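Local atomic coordinates of Endonuclease/exonuclease/phosphatase domain-containing protein (Enterococcus faecalis, PDB entry 3L1W), a protein that is of unknown function but belongs to the endonuclease/exonuclease/phosphatase family and may act as a 3'-5' RNA exonuclease. Residues D15-W20 against D235-S240; L74-N79 against F126-V131. All blocks are in the same frame, centred on the assembly; numbering follows the deposited sequence.

Contact 1. Residues D15-W20 against D235-S240; sequences DQDWQW and DGRFPS
One face of the Trp18 indole is covered by Arg237, whose CD stands 3.6 Å from the centroid of the six-membered ring of Trp18, almost on the ring normal, a CH-pi contact. At the indole edge, in its plane, lies Phe238 O; Trp18 NE1 donates to it at 2.9 Å, nearly along the C=O axis but somewhat bent at the hydrogen (148°). Trp18 CG is anti to its backbone N (chi1 -154°), which sends the ring across to the other loop. The Arg237 chain, extended from CG to NE, crosses the face, and its guanidinium stands steeply (planes 71° apart) above the CE3 rim. The guanidinium edge meets both sides: NH1 turns down to 3.1 Å from Trp18 CE3, while NH2 makes a salt bridge to Asp17 OD2 at 3.1 Å, straight and in the guanidinium plane but reaching the carboxylate from above its plane. Ser240 opens the Ser-Asp-His sequence that in DNase I-like relatives belongs to the active site. Phe202 meets the Trp18 ring edge-to-face, and Phe238 packs on Tyr204 of the second subunit. The contact joins the loop leading into helix 20-34 to that before strand 245-251, with Pro239 resting on Ala26 and Val27 of the helix and Tyr6 of strand 2-7.

Contact 2. Residues L74-N79 against F126-V131; sequences LAILYN and FLVINV
Ile76 reaches with its outermost methyl to Val128, CD1 of Ile76 lying 4.2 Å from Val128 CG1, and the two side chains run alongside each other, pointing opposite ways. Ile76 is extended (chi2 173°) with CG1 anti to its carbonyl carbon, so CD1 leads into the contact; Val128 answers with the branch anti to its own backbone N. Two residues along, Asn130 carries the largest share of the interface. Its CG is anti to the backbone N (chi1 -172°), pointing the amide at the facing strand, where ND2 comes within 2.8 Å of Ala75 O. This amide is buried, and its hydrogen bonds go to strand 38-44: ND2 to Ile41 O and OD1 to the side chain of Gln42, which together fix its rotation. Leu74 lies at a slant across Asn130, its CB 3.8 Å from Asn130 ND2 and its CD1 3.7 Å from the backbone O of Asn130. The strand axes pass 8.1 Å apart at 142°, a face-to-face packing of two sheets, as in the beta-sandwich of the DNase I-like fold. Strand 73-78 is hydrogen-bonded between 59-64 and 38-44 in one sheet, while 126-132 lies between 111-119 and 161-164 in the other.

In the fold
The two contacts lie about 25 Å apart between centres, with nearest atoms about 9 Å apart, and do not touch. Contact 2 lies near the centre of the chain, where the two sheets face each other; contact 1 lies about 20 Å from that centre, in loops toward the second subunit. Along the chain, 15-20 comes first, then both strands of contact 2, and 235-240 last, so contact 1 brings together regions from near the two ends. Its loops flank strands 2-7 and 245-251, neighbours in the same sheet that holds strand 73-78. One contact therefore ties sheet to sheet, the other joins loops at the periphery, within one DNase I-like fold.

Contact 1. Residues D15-W20 against D235-S240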
ATOM      1  N   ASP A  15     -17.182  21.094  -1.501  1.00 29.57           N
ATOM      2  CA  ASP A  15     -16.854  19.943  -0.651  1.00 24.19           C
ATOM      3  C   ASP A  15     -17.011  20.210   0.843  1.00 31.35           C
ATOM      4  O   ASP A  15     -16.880  19.295   1.657  1.00 29.48           O
ATOM      5  CB  ASP A  15     -15.439  19.442  -0.943  1.00 21.68           C
ATOM      6  CG  ASP A  15     -15.351  18.708  -2.263  1.00 27.00           C
ATOM      7  OD1 ASP A  15     -16.378  18.149  -2.697  1.00 32.14           O
ATOM      8  OD2 ASP A  15     -14.259  18.693  -2.859  1.00 22.61           O
ATOM      9  N   GLN A  16     -17.289  21.462   1.193  1.00 31.42           N
ATOM     10  CA  GLN A  16     -17.618  21.832   2.565  1.00 33.84           C
ATOM     11  C   GLN A  16     -16.564  21.345   3.554  1.00 28.94           C
ATOM     12  O   GLN A  16     -15.417  21.773   3.488  1.00 30.42           O
ATOM     13  CB  GLN A  16     -19.014  21.321   2.940  1.00 34.09           C
ATOM     14  CG  GLN A  16     -20.126  21.986   2.142  1.00 42.20           C
ATOM     15  CD  GLN A  16     -21.487  21.364   2.392  1.00 53.94           C
ATOM     16  OE1 GLN A  16     -21.603  20.159   2.611  1.00 62.03           O
ATOM     17  NE2 GLN A  16     -22.527  22.187   2.346  1.00 53.10           N
ATOM     18  N   ASP A  17     -16.944  20.450   4.461  1.00 28.26           N
ATOM     19  CA  ASP A  17     -16.021  20.004   5.502  1.00 31.73           C
ATOM     20  C   ASP A  17     -14.983  19.010   4.974  1.00 26.58           C
ATOM     21  O   ASP A  17     -14.211  18.431   5.744  1.00 29.02           O
ATOM     22  CB  ASP A  17     -16.782  19.399   6.691  1.00 41.68           C
ATOM     23  CG  ASP A  17     -17.423  18.061   6.360  1.00 48.97           C
ATOM     24  OD1 ASP A  17     -17.497  17.699   5.166  1.00 48.77           O
ATOM     25  OD2 ASP A  17     -17.855  17.365   7.302  1.00 53.35           O
ATOM     26  N   TRP A  18     -14.958  18.824   3.658  1.00 22.53           N
ATOM     27  CA  TRP A  18     -13.995  17.917   3.038  1.00 22.36           C
ATOM     28  C   TRP A  18     -13.337  18.604   1.841  1.00 22.87           C
ATOM     29  O   TRP A  18     -12.906  17.953   0.892  1.00 18.74           O
ATOM     30  CB  TRP A  18     -14.668  16.589   2.644  1.00 25.41           C
ATOM     31  CG  TRP A  18     -13.747  15.378   2.580  1.00 22.89           C
ATOM     32  CD1 TRP A  18     -13.703  14.439   1.584  1.00 18.03           C
ATOM     33  CD2 TRP A  18     -12.751  14.984   3.543  1.00 23.58           C
ATOM     34  NE1 TRP A  18     -12.745  13.486   1.870  1.00 21.21           N
ATOM     35  CE2 TRP A  18     -12.149  13.800   3.064  1.00 23.23           C
ATOM     36  CE3 TRP A  18     -12.311  15.515   4.763  1.00 25.99           C
ATOM     37  CZ2 TRP A  18     -11.125  13.145   3.759  1.00 22.50           C
ATOM     38  CZ3 TRP A  18     -11.298  14.860   5.450  1.00 25.52           C
ATOM     39  CH2 TRP A  18     -10.717  13.692   4.944  1.00 22.47           C
ATOM     40  N   GLN A  19     -13.255  19.931   1.888  1.00 20.56           N
ATOM     41  CA  GLN A  19     -12.451  20.640   0.895  1.00 26.69           C
ATOM     42  C   GLN A  19     -10.955  20.424   1.159  1.00 21.68           C
ATOM     43  O   GLN A  19     -10.567  19.835   2.168  1.00 21.19           O
ATOM     44  CB  GLN A  19     -12.787  22.128   0.860  1.00 29.07           C
ATOM     45  CG  GLN A  19     -12.512  22.862   2.142  1.00 29.86           C
ATOM     46  CD  GLN A  19     -13.039  24.288   2.092  1.00 40.15           C
ATOM     47  OE1 GLN A  19     -14.243  24.519   2.204  1.00 40.99           O
ATOM     48  NE2 GLN A  19     -12.139  25.248   1.911  1.00 40.85           N
ATOM     49  N   TRP A  20     -10.123  20.888   0.239  1.00 22.48           N
ATOM     50  CA  TRP A  20      -8.697  20.571   0.271  1.00 20.00           C
ATOM     51  C   TRP A  20      -8.040  20.771   1.640  1.00 18.07           C
ATOM     52  O   TRP A  20      -7.243  19.940   2.077  1.00 20.16           O
ATOM     53  CB  TRP A  20      -7.952  21.370  -0.801  1.00 20.94           C
ATOM     54  CG  TRP A  20      -6.452  21.152  -0.824  1.00 19.94           C
ATOM     55  CD1 TRP A  20      -5.497  22.038  -0.426  1.00 22.52           C
ATOM     56  CD2 TRP A  20      -5.746  19.983  -1.288  1.00 19.67           C
ATOM     57  NE1 TRP A  20      -4.243  21.497  -0.601  1.00 18.72           N
ATOM     58  CE2 TRP A  20      -4.370  20.237  -1.120  1.00 18.51           C
ATOM     59  CE3 TRP A  20      -6.146  18.744  -1.800  1.00 16.46           C
ATOM     60  CZ2 TRP A  20      -3.390  19.310  -1.477  1.00 19.57           C
ATOM     61  CZ3 TRP A  20      -5.173  17.823  -2.153  1.00 18.03           C
ATOM     62  CH2 TRP A  20      -3.810  18.108  -1.985  1.00 16.07           C
ATOM     63  N   ASP A 235      -9.923   7.440   8.239  1.00 18.86           N
ATOM     64  CA  ASP A 235     -11.052   7.333   9.175  1.00 15.73           C
ATOM     65  C   ASP A 235     -12.440   7.466   8.528  1.00 22.96           C
ATOM     66  O   ASP A 235     -13.221   8.354   8.869  1.00 22.32           O
ATOM     67  CB  ASP A 235     -10.889   8.345  10.317  1.00 18.71           C
ATOM     68  CG  ASP A 235     -11.759   8.019  11.526  1.00 23.41           C
ATOM     69  OD1 ASP A 235     -11.788   8.845  12.458  1.00 29.86           O
ATOM     70  OD2 ASP A 235     -12.413   6.952  11.563  1.00 23.35           O
ATOM     71  N   GLY A 236     -12.744   6.574   7.592  1.00 20.77           N
ATOM     72  CA  GLY A 236     -14.082   6.485   7.036  1.00 19.53           C
ATOM     73  C   GLY A 236     -14.347   7.416   5.873  1.00 21.73           C
ATOM     74  O   GLY A 236     -15.493   7.577   5.452  1.00 25.89           O
ATOM     75  N   ARG A 237     -13.286   8.033   5.362  1.00 20.88           N
ATOM     76  CA  ARG A 237     -13.378   8.883   4.173  1.00 19.21           C
ATOM     77  C   ARG A 237     -12.217   8.555   3.264  1.00 18.23           C
ATOM     78  O   ARG A 237     -11.230   7.973   3.702  1.00 21.13           O
ATOM     79  CB  ARG A 237     -13.302  10.358   4.561  1.00 20.25           C
ATOM     80  CG  ARG A 237     -14.471  10.829   5.380  1.00 28.17           C
ATOM     81  CD  ARG A 237     -14.366  12.314   5.712  1.00 31.22           C
ATOM     82  NE  ARG A 237     -15.632  12.810   6.244  1.00 48.26           N
ATOM     83  CZ  ARG A 237     -15.870  14.079   6.556  1.00 59.41           C
ATOM     84  NH1 ARG A 237     -14.927  14.996   6.396  1.00 60.44           N
ATOM     85  NH2 ARG A 237     -17.057  14.431   7.032  1.00 61.37           N
ATOM     86  N   PHE A 238     -12.335   8.925   1.994  1.00 19.22           N
ATOM     87  CA  PHE A 238     -11.220   8.771   1.075  1.00 17.54           C
ATOM     88  C   PHE A 238     -10.578  10.132   0.908  1.00 15.13           C
ATOM     89  O   PHE A 238     -11.280  11.144   0.904  1.00 19.12           O
ATOM     90  CB  PHE A 238     -11.694   8.236  -0.273  1.00 18.18           C
ATOM     91  CG  PHE A 238     -12.183   6.814  -0.223  1.00 19.35           C
ATOM     92  CD1 PHE A 238     -11.376   5.799   0.282  1.00 16.72           C
ATOM     93  CD2 PHE A 238     -13.444   6.487  -0.713  1.00 20.64           C
ATOM     94  CE1 PHE A 238     -11.833   4.475   0.315  1.00 18.46           C
ATOM     95  CE2 PHE A 238     -13.904   5.173  -0.688  1.00 21.41           C
ATOM     96  CZ  PHE A 238     -13.100   4.168  -0.179  1.00 22.30           C
ATOM     97  N   PRO A 239      -9.245  10.167   0.796  1.00 18.06           N
ATOM     98  CA  PRO A 239      -8.535  11.448   0.689  1.00 14.60           C
ATOM     99  C   PRO A 239      -8.903  12.213  -0.589  1.00 15.91           C
ATOM    100  O   PRO A 239      -8.818  13.425  -0.586  1.00 18.49           O
ATOM    101  CB  PRO A 239      -7.057  11.034   0.671  1.00 17.89           C
ATOM    102  CG  PRO A 239      -7.030   9.668   1.290  1.00 17.94           C
ATOM    103  CD  PRO A 239      -8.318   9.023   0.847  1.00 17.07           C
ATOM    104  N   SER A 240      -9.285  11.507  -1.652  1.00 16.73           N
ATOM    105  CA  SER A 240      -9.793  12.131  -2.873  1.00 16.21           C
ATOM    106  C   SER A 240     -11.023  11.353  -3.316  1.00 15.25           C
ATOM    107  O   SER A 240     -11.286  10.264  -2.776  1.00 17.06           O
ATOM    108  CB  SER A 240      -8.749  12.096  -3.997  1.00 15.85           C
ATOM    109  OG  SER A 240      -9.305  12.654  -5.192  1.00 16.97           O
TER
HETATM  110  O   HOH W   1     -13.691  17.437   8.344  1.00 40.66           O

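Contact 2. Residues L74-N79 against F126-V131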
ATOM      1  N   LEU A  74      -2.138  20.873 -13.560  1.00 16.14           N
ATOM      2  CA  LEU A  74      -1.653  19.505 -13.497  1.00 14.14           C
ATOM      3  C   LEU A  74      -0.264  19.539 -12.894  1.00 16.34           C
ATOM      4  O   LEU A  74       0.412  20.570 -12.922  1.00 16.13           O
ATOM      5  CB  LEU A  74      -1.554  18.913 -14.897  1.00 15.38           C
ATOM      6  CG  LEU A  74      -2.817  18.899 -15.749  1.00 16.09           C
ATOM      7  CD1 LEU A  74      -2.527  18.314 -17.129  1.00 17.11           C
ATOM      8  CD2 LEU A  74      -3.934  18.117 -15.042  1.00 17.38           C
ATOM      9  N   ALA A  75       0.170  18.411 -12.341  1.00 14.46           N
ATOM     10  CA  ALA A  75       1.535  18.314 -11.850  1.00 15.05           C
ATOM     11  C   ALA A  75       2.096  16.954 -12.182  1.00 15.32           C
ATOM     12  O   ALA A  75       1.355  15.975 -12.350  1.00 14.90           O
ATOM     13  CB  ALA A  75       1.589  18.554 -10.324  1.00 15.40           C
ATOM     14  N   ILE A  76       3.413  16.894 -12.299  1.00 15.11           N
ATOM     15  CA  ILE A  76       4.099  15.617 -12.287  1.00 12.77           C
ATOM     16  C   ILE A  76       5.079  15.670 -11.135  1.00 14.95           C
ATOM     17  O   ILE A  76       5.964  16.521 -11.107  1.00 16.21           O
ATOM     18  CB  ILE A  76       4.848  15.342 -13.605  1.00 13.55           C
ATOM     19  CG1 ILE A  76       3.862  15.313 -14.772  1.00 15.18           C
ATOM     20  CG2 ILE A  76       5.590  13.993 -13.508  1.00 15.04           C
ATOM     21  CD1 ILE A  76       4.528  15.212 -16.137  1.00 21.57           C
ATOM     22  N   LEU A  77       4.863  14.803 -10.149  1.00 14.32           N
ATOM     23  CA  LEU A  77       5.767  14.705  -9.016  1.00 11.66           C
ATOM     24  C   LEU A  77       6.778  13.630  -9.353  1.00 13.70           C
ATOM     25  O   LEU A  77       6.420  12.583  -9.892  1.00 15.65           O
ATOM     26  CB  LEU A  77       4.994  14.295  -7.754  1.00 16.35           C
ATOM     27  CG  LEU A  77       3.829  15.189  -7.340  1.00 17.91           C
ATOM     28  CD1 LEU A  77       3.169  14.665  -6.068  1.00 18.78           C
ATOM     29  CD2 LEU A  77       4.305  16.627  -7.148  1.00 19.15           C
ATOM     30  N   TYR A  78       8.042  13.872  -9.039  1.00 14.73           N
ATOM     31  CA  TYR A  78       9.055  12.847  -9.277  1.00 14.97           C
ATOM     32  C   TYR A  78      10.178  12.911  -8.261  1.00 13.61           C
ATOM     33  O   TYR A  78      10.446  13.955  -7.659  1.00 15.74           O
ATOM     34  CB  TYR A  78       9.595  12.912 -10.718  1.00 14.46           C
ATOM     35  CG  TYR A  78      10.300  14.201 -11.076  1.00 16.23           C
ATOM     36  CD1 TYR A  78      11.687  14.276 -11.086  1.00 19.65           C
ATOM     37  CD2 TYR A  78       9.578  15.336 -11.404  1.00 17.98           C
ATOM     38  CE1 TYR A  78      12.336  15.458 -11.429  1.00 20.98           C
ATOM     39  CE2 TYR A  78      10.224  16.524 -11.747  1.00 20.86           C
ATOM     40  CZ  TYR A  78      11.596  16.568 -11.750  1.00 21.82           C
ATOM     41  OH  TYR A  78      12.230  17.744 -12.085  1.00 24.11           O
ATOM     42  N   ASN A  79      10.826  11.771  -8.064  1.00 15.19           N
ATOM     43  CA  ASN A  79      11.950  11.664  -7.139  1.00 14.75           C
ATOM     44  C   ASN A  79      13.238  11.701  -7.945  1.00 16.68           C
ATOM     45  O   ASN A  79      13.506  10.782  -8.721  1.00 17.07           O
ATOM     46  CB  ASN A  79      11.842  10.338  -6.379  1.00 16.25           C
ATOM     47  CG  ASN A  79      12.994  10.104  -5.417  1.00 16.20           C
ATOM     48  OD1 ASN A  79      14.048  10.719  -5.526  1.00 19.08           O
ATOM     49  ND2 ASN A  79      12.793   9.193  -4.468  1.00 18.75           N
ATOM     50  N   PHE A 126      12.475   8.380 -21.447  1.00 20.06           N
ATOM     51  CA  PHE A 126      11.089   8.006 -21.699  1.00 20.80           C
ATOM     52  C   PHE A 126      10.179   9.217 -21.524  1.00 21.50           C
ATOM     53  O   PHE A 126      10.524  10.175 -20.821  1.00 22.22           O
ATOM     54  CB  PHE A 126      10.639   6.852 -20.801  1.00 20.55           C
ATOM     55  CG  PHE A 126      10.642   7.179 -19.332  1.00 17.44           C
ATOM     56  CD1 PHE A 126      11.811   7.077 -18.588  1.00 23.51           C
ATOM     57  CD2 PHE A 126       9.479   7.576 -18.691  1.00 19.39           C
ATOM     58  CE1 PHE A 126      11.818   7.370 -17.231  1.00 24.51           C
ATOM     59  CE2 PHE A 126       9.470   7.869 -17.334  1.00 18.87           C
ATOM     60  CZ  PHE A 126      10.648   7.770 -16.600  1.00 19.99           C
ATOM     61  N   LEU A 127       9.021   9.164 -22.172  1.00 17.39           N
ATOM     62  CA  LEU A 127       8.068  10.266 -22.147  1.00 16.33           C
ATOM     63  C   LEU A 127       6.915   9.990 -21.187  1.00 18.79           C
ATOM     64  O   LEU A 127       6.342   8.895 -21.194  1.00 19.35           O
ATOM     65  CB  LEU A 127       7.518  10.497 -23.561  1.00 17.77           C
ATOM     66  CG  LEU A 127       6.447  11.569 -23.723  1.00 17.63           C
ATOM     67  CD1 LEU A 127       6.993  12.941 -23.374  1.00 19.63           C
ATOM     68  CD2 LEU A 127       5.921  11.555 -25.157  1.00 18.68           C
ATOM     69  N   VAL A 128       6.587  10.980 -20.355  1.00 15.42           N
ATOM     70  CA  VAL A 128       5.387  10.912 -19.506  1.00 14.68           C
ATOM     71  C   VAL A 128       4.404  12.001 -19.934  1.00 17.57           C
ATOM     72  O   VAL A 128       4.786  13.164 -20.063  1.00 17.24           O
ATOM     73  CB  VAL A 128       5.737  11.119 -18.033  1.00 14.39           C
ATOM     74  CG1 VAL A 128       4.461  11.157 -17.176  1.00 16.83           C
ATOM     75  CG2 VAL A 128       6.684  10.024 -17.546  1.00 18.31           C
ATOM     76  N   ILE A 129       3.144  11.628 -20.161  1.00 15.77           N
ATOM     77  CA  ILE A 129       2.112  12.586 -20.551  1.00 14.75           C
ATOM     78  C   ILE A 129       0.985  12.523 -19.526  1.00 14.25           C
ATOM     79  O   ILE A 129       0.373  11.482 -19.346  1.00 15.95           O
ATOM     80  CB  ILE A 129       1.515  12.259 -21.940  1.00 16.71           C
ATOM     81  CG1 ILE A 129       2.619  12.151 -23.005  1.00 17.67           C
ATOM     82  CG2 ILE A 129       0.486  13.311 -22.334  1.00 16.84           C
ATOM     83  CD1 ILE A 129       2.126  11.600 -24.352  1.00 18.75           C
ATOM     84  N   ASN A 130       0.734  13.645 -18.858  1.00 13.63           N
ATOM     85  CA  ASN A 130      -0.307  13.755 -17.837  1.00 13.54           C
ATOM     86  C   ASN A 130      -1.610  14.167 -18.509  1.00 15.43           C
ATOM     87  O   ASN A 130      -1.711  15.269 -19.049  1.00 16.10           O
ATOM     88  CB  ASN A 130       0.103  14.794 -16.791  1.00 14.72           C
ATOM     89  CG  ASN A 130      -0.828  14.820 -15.588  1.00 16.81           C
ATOM     90  OD1 ASN A 130      -1.969  14.375 -15.667  1.00 16.94           O
ATOM     91  ND2 ASN A 130      -0.340  15.359 -14.474  1.00 17.59           N
ATOM     92  N   VAL A 131      -2.588  13.263 -18.476  1.00 15.58           N
ATOM     93  CA  VAL A 131      -3.873  13.424 -19.143  1.00 17.37           C
ATOM     94  C   VAL A 131      -4.984  13.910 -18.203  1.00 14.01           C
ATOM     95  O   VAL A 131      -5.188  13.335 -17.140  1.00 15.30           O
ATOM     96  CB  VAL A 131      -4.327  12.048 -19.699  1.00 14.82           C
ATOM     97  CG1 VAL A 131      -5.722  12.136 -20.287  1.00 18.10           C
ATOM     98  CG2 VAL A 131      -3.321  11.538 -20.748  1.00 19.27           C
TER